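PDB 4NAR: putative uronate isomerase from Thermotoga maritima, which probably belongs with the lactate racemases and their relatives, although its own substrate and reaction remain uncertain. Local coordinates for residues T37-V42 and T72-K77; L67-T72 and P168-T173; F95-E100 and N135-E140. All coordinates share one frame; numbering follows the deposited sequence.

Interaction 1 (T37-V42 and T72-K77); sequences TDYTRV and THRTMK. With ACT (acetate ion), chain E; SO4 (sulfate ion), chain B; SO4 (sulfate ion), chain C.
His-73 ND1 donates to Asp-38 OD2 at 2.8 Å, with 153° at the hydrogen. The carboxylate receives it on the syn lone pair and lies nearly coplanar with the imidazole, which helps to fix the rotation of the ring. Thr-40 CG2 approaches the same ring obliquely, 3.6 Å from His-73 CE1. Nearby, the guanidinium of Arg-74 lies flat over one face of Tyr-39 in a cation-pi stack, CZ 3.8 Å from the ring centroid and the planes 16° apart. The extended run of Arg-74 from CG to NE carries the charged group across the phenol, while its nitrogens form salt bridges with Asp-280 and Glu-80. An alanine in place of Arg-74 would probably leave both acids without their cationic mate and uncover that face of Tyr-39. Met-76, present as selenomethionine, packs against the turn, SE 3.6 Å from Asp-38 CB and CG against Tyr-39 CD1. Two waters bridge the loops, one from Asp-38 OD2 to Arg-74 O, the other from Tyr-39 OH to Arg-74 N. A type I turn over Asp-38 to Arg-41 presents Arg-41 to a sulfate and an acetate, and Thr-72 holds a second sulfate, all probably from the crystallisation liquor, though such ions may mark a pocket. Paired loops at the C-terminal ends of adjacent parallel strands, lined by His and Arg, are consistent with the active-site pocket of a lactate racemase-like domain.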
loop_
_atom_site.group_PDB
_atom_site.type_symbol
_atom_site.label_atom_id
_atom_site.label_comp_id
_atom_site.label_asym_id
_atom_site.label_seq_id
_atom_site.Cartn_x
_atom_site.Cartn_y
_atom_site.Cartn_z
ATOM N N THR A 37 -3.197 9.208 3.570
ATOM C CA THR A 37 -2.685 7.885 3.919
ATOM C C THR A 37 -2.941 7.602 5.403
ATOM O O THR A 37 -3.309 8.516 6.174
ATOM C CB THR A 37 -1.159 7.783 3.624
ATOM O OG1 THR A 37 -0.442 8.745 4.417
ATOM C CG2 THR A 37 -0.867 8.046 2.139
ATOM N N ASP A 38 -2.742 6.351 5.818
ATOM C CA ASP A 38 -3.067 5.978 7.200
ATOM C C ASP A 38 -1.801 5.796 8.050
ATOM O O ASP A 38 -0.690 6.079 7.572
ATOM C CB ASP A 38 -3.977 4.742 7.257
ATOM C CG ASP A 38 -3.310 3.495 6.691
ATOM O OD1 ASP A 38 -2.165 3.632 6.192
ATOM O OD2 ASP A 38 -3.927 2.390 6.731
ATOM N N TYR A 39 -1.978 5.326 9.294
ATOM C CA TYR A 39 -0.876 5.190 10.268
ATOM C C TYR A 39 0.221 4.281 9.704
ATOM O O TYR A 39 1.357 4.264 10.193
ATOM C CB TYR A 39 -1.399 4.604 11.595
ATOM C CG TYR A 39 -1.741 3.123 11.492
ATOM C CD1 TYR A 39 -2.977 2.707 10.999
ATOM C CD2 TYR A 39 -0.811 2.139 11.852
ATOM C CE1 TYR A 39 -3.284 1.365 10.877
ATOM C CE2 TYR A 39 -1.113 0.790 11.731
ATOM C CZ TYR A 39 -2.352 0.407 11.247
ATOM O OH TYR A 39 -2.665 -0.937 11.117
ATOM N N THR A 40 -0.161 3.520 8.679
ATOM C CA THR A 40 0.680 2.526 8.029
ATOM C C THR A 40 1.751 3.193 7.152
ATOM O O THR A 40 2.799 2.596 6.858
ATOM C CB THR A 40 -0.231 1.546 7.217
ATOM O OG1 THR A 40 -0.319 0.282 7.895
ATOM C CG2 THR A 40 0.202 1.382 5.761
ATOM N N ARG A 41 1.492 4.433 6.742
ATOM C CA ARG A 41 2.439 5.174 5.902
ATOM C C ARG A 41 3.219 6.222 6.685
ATOM O O ARG A 41 2.641 7.189 7.200
ATOM C CB ARG A 41 1.714 5.860 4.745
ATOM C CG ARG A 41 1.036 4.890 3.793
ATOM C CD ARG A 41 2.049 4.300 2.833
ATOM N NE ARG A 41 1.369 3.596 1.751
ATOM C CZ ARG A 41 0.946 4.168 0.623
ATOM N NH1 ARG A 41 1.145 5.471 0.405
ATOM N NH2 ARG A 41 0.329 3.419 -0.292
ATOM N N VAL A 42 4.531 6.028 6.776
ATOM C CA VAL A 42 5.397 7.041 7.373
ATOM C C VAL A 42 5.879 7.986 6.265
ATOM O O VAL A 42 6.694 7.606 5.408
ATOM C CB VAL A 42 6.581 6.396 8.146
ATOM C CG1 VAL A 42 7.307 7.436 9.019
ATOM C CG2 VAL A 42 6.062 5.248 9.016
ATOM N N THR A 72 -8.028 -2.160 3.219
ATOM C CA THR A 72 -8.603 -3.109 4.188
ATOM C C THR A 72 -8.109 -2.905 5.627
ATOM O O THR A 72 -8.548 -3.621 6.536
ATOM C CB THR A 72 -8.324 -4.588 3.810
ATOM O OG1 THR A 72 -6.914 -4.791 3.694
ATOM C CG2 THR A 72 -9.002 -4.967 2.493
ATOM N N HIS A 73 -7.197 -1.946 5.829
ATOM C CA HIS A 73 -6.585 -1.723 7.147
ATOM C C HIS A 73 -7.570 -1.238 8.210
ATOM O O HIS A 73 -8.643 -0.717 7.885
ATOM C CB HIS A 73 -5.446 -0.706 7.069
ATOM C CG HIS A 73 -4.375 -1.064 6.094
ATOM N ND1 HIS A 73 -3.373 -0.181 5.744
ATOM C CD2 HIS A 73 -4.153 -2.194 5.382
ATOM C CE1 HIS A 73 -2.572 -0.760 4.864
ATOM N NE2 HIS A 73 -3.024 -1.979 4.625
ATOM N N ARG A 74 -7.173 -1.373 9.477
ATOM C CA ARG A 74 -8.031 -0.994 10.611
ATOM C C ARG A 74 -8.393 0.489 10.583
ATOM O O ARG A 74 -7.719 1.299 9.926
ATOM C CB ARG A 74 -7.384 -1.341 11.969
ATOM C CG ARG A 74 -6.029 -0.641 12.262
ATOM C CD ARG A 74 -5.658 -0.769 13.763
ATOM N NE ARG A 74 -4.402 -0.104 14.121
ATOM C CZ ARG A 74 -4.290 1.195 14.414
ATOM N NH1 ARG A 74 -5.363 1.982 14.380
ATOM N NH2 ARG A 74 -3.100 1.714 14.730
ATOM N N THR A 75 -9.464 0.837 11.289
ATOM C CA THR A 75 -9.826 2.226 11.478
ATOM C C THR A 75 -8.785 2.886 12.363
ATOM O O THR A 75 -8.118 2.222 13.173
ATOM C CB THR A 75 -11.196 2.365 12.165
ATOM O OG1 THR A 75 -11.208 1.558 13.356
ATOM C CG2 THR A 75 -12.300 1.907 11.234
HETATM N N MSE A 76 -8.651 4.197 12.206
HETATM C CA MSE A 76 -7.747 4.969 13.042
HETATM C C MSE A 76 -8.469 5.680 14.170
HETATM O O MSE A 76 -9.620 6.113 14.017
HETATM C CB MSE A 76 -6.969 5.979 12.207
HETATM C CG MSE A 76 -5.597 5.446 11.821
HETATM SE SE MSE A 76 -4.933 6.372 10.286
HETATM C CE MSE A 76 -4.381 8.041 11.059
ATOM N N LYS A 77 -7.780 5.776 15.300
ATOM C CA LYS A 77 -8.220 6.625 16.390
ATOM C C LYS A 77 -8.070 8.113 16.021
ATOM O O LYS A 77 -7.205 8.488 15.214
ATOM C CB LYS A 77 -7.411 6.286 17.640
ATOM C CG LYS A 77 -7.546 4.830 18.054
ATOM C CD LYS A 77 -8.545 4.697 19.204
ATOM C CE LYS A 77 -9.088 3.276 19.346
ATOM N NZ LYS A 77 -10.140 2.992 18.312
HETATM C C ACT E . -1.223 5.574 -1.553
HETATM O O ACT E . -0.743 4.713 -2.312
HETATM O OXT ACT E . -0.707 6.700 -1.664
HETATM C CH3 ACT E . -2.334 5.252 -0.589
HETATM S S SO4 B . -5.203 -3.706 0.847
HETATM O O1 SO4 B . -5.161 -3.455 -0.603
HETATM O O2 SO4 B . -5.698 -2.500 1.530
HETATM O O3 SO4 B . -6.080 -4.855 1.114
HETATM O O4 SO4 B . -3.841 -4.020 1.330
HETATM S S SO4 C . 0.227 0.017 1.189
HETATM O O1 SO4 C . 0.254 0.945 0.039
HETATM O O2 SO4 C . -0.776 0.476 2.168
HETATM O O3 SO4 C . -0.112 -1.359 0.789
HETATM O O4 SO4 C . 1.561 0.039 1.798
HETATM O O HOH W 1 -6.120 2.826 8.325
HETATM O O HOH W 2 -4.471 -2.457 10.031
#

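Interaction 2 (L67-T72 and P168-T173); sequences LNASGT and PGIAST. With SO4 (sulfate ion), chain B.
Gly-71 and Gly-169 meet backbone to backbone where the loop leaving the C-terminal end of strand 63-68 passes the loop leading into helix 173-186, one wall of a pocket at the strand ends of an alpha/beta domain that holds a sulfate ion, probably from the crystallisation liquor. Gly-71 N donates to Gly-169 O at 3.0 Å, with 171° at the hydrogen, and Gly-71 CA directs a weaker C-H contact at Pro-168 O. Both glycines suit their places. Gly-71 has a positive phi, which favours glycine, and a CB on it would collide with sulfate oxygen O2; a CB on Gly-169 would press tightly on the methyl of Ala-69. Ala-69 is itself the centre of an inverse gamma turn, closed by a weak bond from Ser-70 N to Asn-68 O, which bends the chain out of the strand as it nears Gly-169. Ser-70 OG then reaches forward to Gly-71 O at 2.7 Å, approaching from above the carbonyl plane, and so braces the glycine. In the other loop, Ala-171 N bonds back to Pro-168 O, and a cis peptide before the proline adds a further bend.

Beyond the hydrogen bond, toward the strand, the contact is apolar. Ile-170 CG2, anti to the carbonyl carbon and beside its own backbone N, extends to Leu-67 CD1 at 3.6 Å and lies 3.8 Å from Ala-69 CA. A beta-branched residue can offer this methyl close to the backbone, and Leu-67 reaches across from the strand to meet it. At the pocket end, Thr-72 grips the sulfate twice, its backbone N donating to O2 at 2.9 Å and its hydroxyl OG1 to O3 at 2.7 Å, while Pro-168 CG lies 3.4 Å from sulfate oxygen O1.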
loop_
_atom_site.group_PDB
_atom_site.type_symbol
_atom_site.label_atom_id
_atom_site.label_comp_id
_atom_site.label_asym_id
_atom_site.label_seq_id
_atom_site.Cartn_x
_atom_site.Cartn_y
_atom_site.Cartn_z
ATOM N N LEU A 67 -10.534 12.100 5.041
ATOM C CA LEU A 67 -10.899 10.710 4.795
ATOM C C LEU A 67 -9.621 9.886 4.818
ATOM O O LEU A 67 -8.657 10.143 4.069
ATOM C CB LEU A 67 -11.592 10.539 3.431
ATOM C CG LEU A 67 -12.741 9.529 3.221
ATOM C CD1 LEU A 67 -12.796 9.114 1.765
ATOM C CD2 LEU A 67 -12.689 8.296 4.127
ATOM N N ASN A 68 -9.620 8.897 5.698
ATOM C CA ASN A 68 -8.518 7.979 5.816
ATOM C C ASN A 68 -8.591 6.938 4.705
ATOM O O ASN A 68 -9.497 6.095 4.702
ATOM C CB ASN A 68 -8.585 7.278 7.176
ATOM C CG ASN A 68 -7.436 6.310 7.380
ATOM O OD1 ASN A 68 -6.266 6.714 7.381
ATOM N ND2 ASN A 68 -7.760 5.023 7.548
ATOM N N ALA A 69 -7.639 6.987 3.772
ATOM C CA ALA A 69 -7.568 5.978 2.714
ATOM C C ALA A 69 -7.045 4.657 3.289
ATOM O O ALA A 69 -5.866 4.307 3.102
ATOM C CB ALA A 69 -6.680 6.453 1.562
ATOM N N SER A 70 -7.923 3.926 3.970
ATOM C CA SER A 70 -7.512 2.740 4.733
ATOM C C SER A 70 -7.188 1.481 3.906
ATOM O O SER A 70 -6.379 0.633 4.326
ATOM C CB SER A 70 -8.610 2.373 5.735
ATOM O OG SER A 70 -9.714 1.770 5.059
ATOM N N GLY A 71 -7.820 1.338 2.748
ATOM C CA GLY A 71 -7.873 0.027 2.114
ATOM C C GLY A 71 -8.564 -0.947 3.071
ATOM O O GLY A 71 -9.573 -0.593 3.696
ATOM N N THR A 72 -8.028 -2.160 3.219
ATOM C CA THR A 72 -8.603 -3.109 4.188
ATOM C C THR A 72 -8.109 -2.905 5.627
ATOM O O THR A 72 -8.548 -3.621 6.536
ATOM C CB THR A 72 -8.324 -4.588 3.810
ATOM O OG1 THR A 72 -6.914 -4.791 3.694
ATOM C CG2 THR A 72 -9.002 -4.967 2.493
ATOM N N PRO A 168 -6.652 0.807 -3.864
ATOM C CA PRO A 168 -7.707 0.351 -2.934
ATOM C C PRO A 168 -8.122 1.341 -1.845
ATOM O O PRO A 168 -9.075 1.039 -1.114
ATOM C CB PRO A 168 -7.050 -0.850 -2.231
ATOM C CG PRO A 168 -5.573 -0.449 -2.165
ATOM C CD PRO A 168 -5.329 0.239 -3.513
ATOM N N GLY A 169 -7.418 2.469 -1.734
ATOM C CA GLY A 169 -7.549 3.384 -0.608
ATOM C C GLY A 169 -8.936 3.622 -0.022
ATOM O O GLY A 169 -9.140 3.512 1.203
ATOM N N ILE A 170 -9.894 3.956 -0.881
ATOM C CA ILE A 170 -11.238 4.265 -0.417
ATOM C C ILE A 170 -12.269 3.516 -1.255
ATOM O O ILE A 170 -13.367 4.019 -1.548
ATOM C CB ILE A 170 -11.502 5.777 -0.490
ATOM C CG1 ILE A 170 -11.279 6.260 -1.931
ATOM C CG2 ILE A 170 -10.607 6.532 0.515
ATOM C CD1 ILE A 170 -11.497 7.717 -2.135
ATOM N N ALA A 171 -11.902 2.302 -1.629
ATOM C CA ALA A 171 -12.736 1.493 -2.506
ATOM C C ALA A 171 -13.366 0.340 -1.709
ATOM O O ALA A 171 -13.688 0.474 -0.503
ATOM C CB ALA A 171 -11.910 0.970 -3.681
ATOM N N SER A 172 -13.521 -0.798 -2.376
ATOM C CA SER A 172 -14.106 -1.950 -1.729
ATOM C C SER A 172 -13.705 -3.251 -2.403
ATOM O O SER A 172 -12.901 -3.275 -3.348
ATOM C CB SER A 172 -15.632 -1.810 -1.656
ATOM O OG SER A 172 -16.182 -1.436 -2.910
ATOM N N THR A 173 -14.333 -4.317 -1.924
ATOM C CA THR A 173 -13.888 -5.683 -2.117
ATOM C C THR A 173 -13.694 -6.148 -3.556
ATOM O O THR A 173 -12.647 -6.708 -3.887
ATOM C CB THR A 173 -14.859 -6.632 -1.411
ATOM O OG1 THR A 173 -14.773 -6.382 -0.007
ATOM C CG2 THR A 173 -14.497 -8.079 -1.679
HETATM S S SO4 B . -5.203 -3.706 0.847
HETATM O O1 SO4 B . -5.161 -3.455 -0.603
HETATM O O2 SO4 B . -5.698 -2.500 1.530
HETATM O O3 SO4 B . -6.080 -4.855 1.114
HETATM O O4 SO4 B . -3.841 -4.020 1.330
#

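Interaction 3 (F95-E100 and N135-E140); sequences FFHNHE and NRLLFE
His-99 and Asn-135 mark the nearest backbone approach of the two segments, their CA atoms 6.9 Å apart. Residues 95-100 run extended off strand 94-97, whereas 135-140 turns at once from a strand end into a short 3-10 segment over 136-138. Asn-135 opens that turn: its OD1 accepts from Leu-137 N at 3.0 Å, in the carbonyl plane and on a lone pair, which makes an Asx turn.

The other end of the amide crosses the contact. Asn-135 ND2 donates to His-99 ND1 at 3.0 Å in an almost straight bond, 170° at the hydrogen, entering at the edge of the imidazole. Amide and ring planes stand 47° apart, yet the bond lies near both. With ND1 accepting, the histidine can give its NE2 hydrogen to Ala-171 O, so the ring is held from two sides. His-99 CG, anti to the backbone N (chi1 178°), starts the ring toward the amide. A water accepts from Asn-135 ND2 and donates to Asn-98 O and Glu-100 OE2, drawing the exposed glutamate into the contact. Asparagine suits this place because a single amide can donate across the gap and accept from its own turn.

Leu-137 adds the apolar half. Its CD1 sits over one face of the His-97 ring, offset toward the rim, 3.9 Å from His-97 CG, a CH-pi contact; NE2 of that ring is hydrogen-bonded to His-65.

Strand 94-97 is an edge strand of the mixed sheet, beside strand 63-68, whose Leu-67 touches both Asn-135 and Leu-137. Helix 78-85 packs against Phe-96, while strand 107-113 meets His-99 and Phe-139.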
loop_
_atom_site.group_PDB
_atom_site.type_symbol
_atom_site.label_atom_id
_atom_site.label_comp_id
_atom_site.label_asym_id
_atom_site.label_seq_id
_atom_site.Cartn_x
_atom_site.Cartn_y
_atom_site.Cartn_z
ATOM N N PHE A 95 -13.303 17.814 10.465
ATOM C CA PHE A 95 -14.034 16.562 10.664
ATOM C C PHE A 95 -13.276 15.377 10.068
ATOM O O PHE A 95 -13.173 15.254 8.843
ATOM C CB PHE A 95 -15.422 16.645 10.022
ATOM C CG PHE A 95 -16.253 17.811 10.507
ATOM C CD1 PHE A 95 -16.242 19.020 9.825
ATOM C CD2 PHE A 95 -17.049 17.696 11.647
ATOM C CE1 PHE A 95 -17.009 20.097 10.262
ATOM C CE2 PHE A 95 -17.828 18.774 12.092
ATOM C CZ PHE A 95 -17.802 19.974 11.402
ATOM N N PHE A 96 -12.747 14.512 10.932
ATOM C CA PHE A 96 -12.061 13.305 10.484
ATOM C C PHE A 96 -13.083 12.239 10.119
ATOM O O PHE A 96 -14.132 12.142 10.758
ATOM C CB PHE A 96 -11.166 12.737 11.592
ATOM C CG PHE A 96 -10.141 13.711 12.117
ATOM C CD1 PHE A 96 -9.363 14.464 11.243
ATOM C CD2 PHE A 96 -9.957 13.883 13.499
ATOM C CE1 PHE A 96 -8.395 15.378 11.745
ATOM C CE2 PHE A 96 -9.004 14.780 14.002
ATOM C CZ PHE A 96 -8.222 15.532 13.129
ATOM N N HIS A 97 -12.767 11.428 9.110
ATOM C CA HIS A 97 -13.597 10.274 8.772
ATOM C C HIS A 97 -12.711 9.051 8.532
ATOM O O HIS A 97 -11.666 9.127 7.871
ATOM C CB HIS A 97 -14.469 10.522 7.522
ATOM C CG HIS A 97 -15.329 11.756 7.599
ATOM N ND1 HIS A 97 -16.594 11.743 8.134
ATOM C CD2 HIS A 97 -15.093 13.028 7.190
ATOM C CE1 HIS A 97 -17.115 12.967 8.059
ATOM N NE2 HIS A 97 -16.227 13.757 7.496
ATOM N N ASN A 98 -13.128 7.919 9.081
ATOM C CA ASN A 98 -12.565 6.659 8.636
ATOM C C ASN A 98 -13.300 6.195 7.371
ATOM O O ASN A 98 -14.467 6.570 7.130
ATOM C CB ASN A 98 -12.653 5.583 9.727
ATOM C CG ASN A 98 -11.503 5.660 10.716
ATOM O OD1 ASN A 98 -10.377 5.242 10.422
ATOM N ND2 ASN A 98 -11.781 6.197 11.902
ATOM N N HIS A 99 -12.605 5.403 6.559
ATOM C CA HIS A 99 -13.231 4.728 5.423
ATOM C C HIS A 99 -13.954 3.491 5.980
ATOM O O HIS A 99 -13.597 3.008 7.052
ATOM C CB HIS A 99 -12.167 4.348 4.376
ATOM C CG HIS A 99 -12.721 3.608 3.194
ATOM N ND1 HIS A 99 -13.907 3.939 2.593
ATOM C CD2 HIS A 99 -12.217 2.545 2.501
ATOM C CE1 HIS A 99 -14.134 3.107 1.577
ATOM N NE2 HIS A 99 -13.120 2.266 1.507
ATOM N N GLU A 100 -14.982 3.007 5.278
ATOM C CA GLU A 100 -15.718 1.801 5.685
ATOM C C GLU A 100 -15.747 0.797 4.533
ATOM O O GLU A 100 -16.783 0.571 3.898
ATOM C CB GLU A 100 -17.143 2.150 6.107
ATOM C CG GLU A 100 -17.223 3.213 7.177
ATOM C CD GLU A 100 -18.588 3.871 7.216
ATOM O OE1 GLU A 100 -19.497 3.280 7.866
ATOM O OE2 GLU A 100 -18.750 4.962 6.591
ATOM N N ASN A 135 -15.999 5.263 -1.528
ATOM C CA ASN A 135 -16.611 6.010 -0.432
ATOM C C ASN A 135 -17.496 7.099 -1.003
ATOM O O ASN A 135 -17.064 7.831 -1.916
ATOM C CB ASN A 135 -15.562 6.665 0.472
ATOM C CG ASN A 135 -16.138 7.046 1.826
ATOM O OD1 ASN A 135 -16.978 7.937 1.921
ATOM N ND2 ASN A 135 -15.715 6.340 2.877
ATOM N N ARG A 136 -18.724 7.206 -0.494
ATOM C CA ARG A 136 -19.689 8.127 -1.100
ATOM C C ARG A 136 -19.312 9.591 -0.850
ATOM O O ARG A 136 -19.816 10.491 -1.537
ATOM C CB ARG A 136 -21.117 7.822 -0.647
ATOM C CG ARG A 136 -21.257 7.685 0.853
ATOM C CD ARG A 136 -22.717 7.515 1.233
ATOM N NE ARG A 136 -23.076 8.458 2.293
ATOM C CZ ARG A 136 -23.866 9.517 2.128
ATOM N NH1 ARG A 136 -24.416 9.770 0.943
ATOM N NH2 ARG A 136 -24.121 10.316 3.159
ATOM N N LEU A 137 -18.397 9.820 0.094
ATOM C CA LEU A 137 -17.879 11.171 0.339
ATOM C C LEU A 137 -17.325 11.852 -0.909
ATOM O O LEU A 137 -17.488 13.063 -1.071
ATOM C CB LEU A 137 -16.822 11.192 1.443
ATOM C CG LEU A 137 -17.307 11.408 2.881
ATOM C CD1 LEU A 137 -16.159 11.092 3.834
ATOM C CD2 LEU A 137 -17.792 12.845 3.096
ATOM N N LEU A 138 -16.688 11.083 -1.792
ATOM C CA LEU A 138 -16.194 11.632 -3.058
ATOM C C LEU A 138 -17.220 12.428 -3.854
ATOM O O LEU A 138 -16.835 13.277 -4.659
ATOM C CB LEU A 138 -15.641 10.534 -3.960
ATOM C CG LEU A 138 -14.296 10.001 -3.483
ATOM C CD1 LEU A 138 -13.714 9.095 -4.559
ATOM C CD2 LEU A 138 -13.348 11.153 -3.121
ATOM N N PHE A 139 -18.511 12.164 -3.635
ATOM C CA PHE A 139 -19.553 12.741 -4.489
ATOM C C PHE A 139 -20.477 13.727 -3.795
ATOM O O PHE A 139 -21.497 14.122 -4.360
ATOM C CB PHE A 139 -20.349 11.627 -5.176
ATOM C CG PHE A 139 -19.461 10.570 -5.762
ATOM C CD1 PHE A 139 -18.689 10.843 -6.895
ATOM C CD2 PHE A 139 -19.338 9.335 -5.145
ATOM C CE1 PHE A 139 -17.831 9.882 -7.421
ATOM C CE2 PHE A 139 -18.480 8.364 -5.663
ATOM C CZ PHE A 139 -17.718 8.640 -6.805
ATOM N N GLU A 140 -20.118 14.120 -2.579
ATOM C CA GLU A 140 -20.869 15.145 -1.852
ATOM C C GLU A 140 -20.504 16.550 -2.344
ATOM O O GLU A 140 -19.651 16.695 -3.223
ATOM C CB GLU A 140 -20.637 15.008 -0.351
ATOM C CG GLU A 140 -20.527 13.557 0.057
ATOM C CD GLU A 140 -21.273 13.246 1.329
ATOM O OE1 GLU A 140 -21.413 14.166 2.171
ATOM O OE2 GLU A 140 -21.722 12.082 1.477
HETATM O O HOH W 3 -16.877 6.724 5.664
#

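In the fold
Interactions 1 and 2 share Thr-72 and the sulfate it holds, their centres about 10 Å apart. Both line a pocket holding sulfate and acetate ions, consistent with the active site of a lactate racemase-like enzyme; His-180, Trp-283 and Asn-348 also bind the shared sulfate, and His-154 and Lys-164 the one beside Arg-41. Interaction 3 is set farther out, its centre about 19 Å from that of the chain, yet tied to both others. Asn-98 OD1 probably accepts from Met-76 N at 2.7 Å, joining it to interaction 1; Asn-135 N probably donates to Ile-170 O at 2.9 Å, joining it to interaction 2. Along the chain, it is nested within the loop that interaction 2 closes.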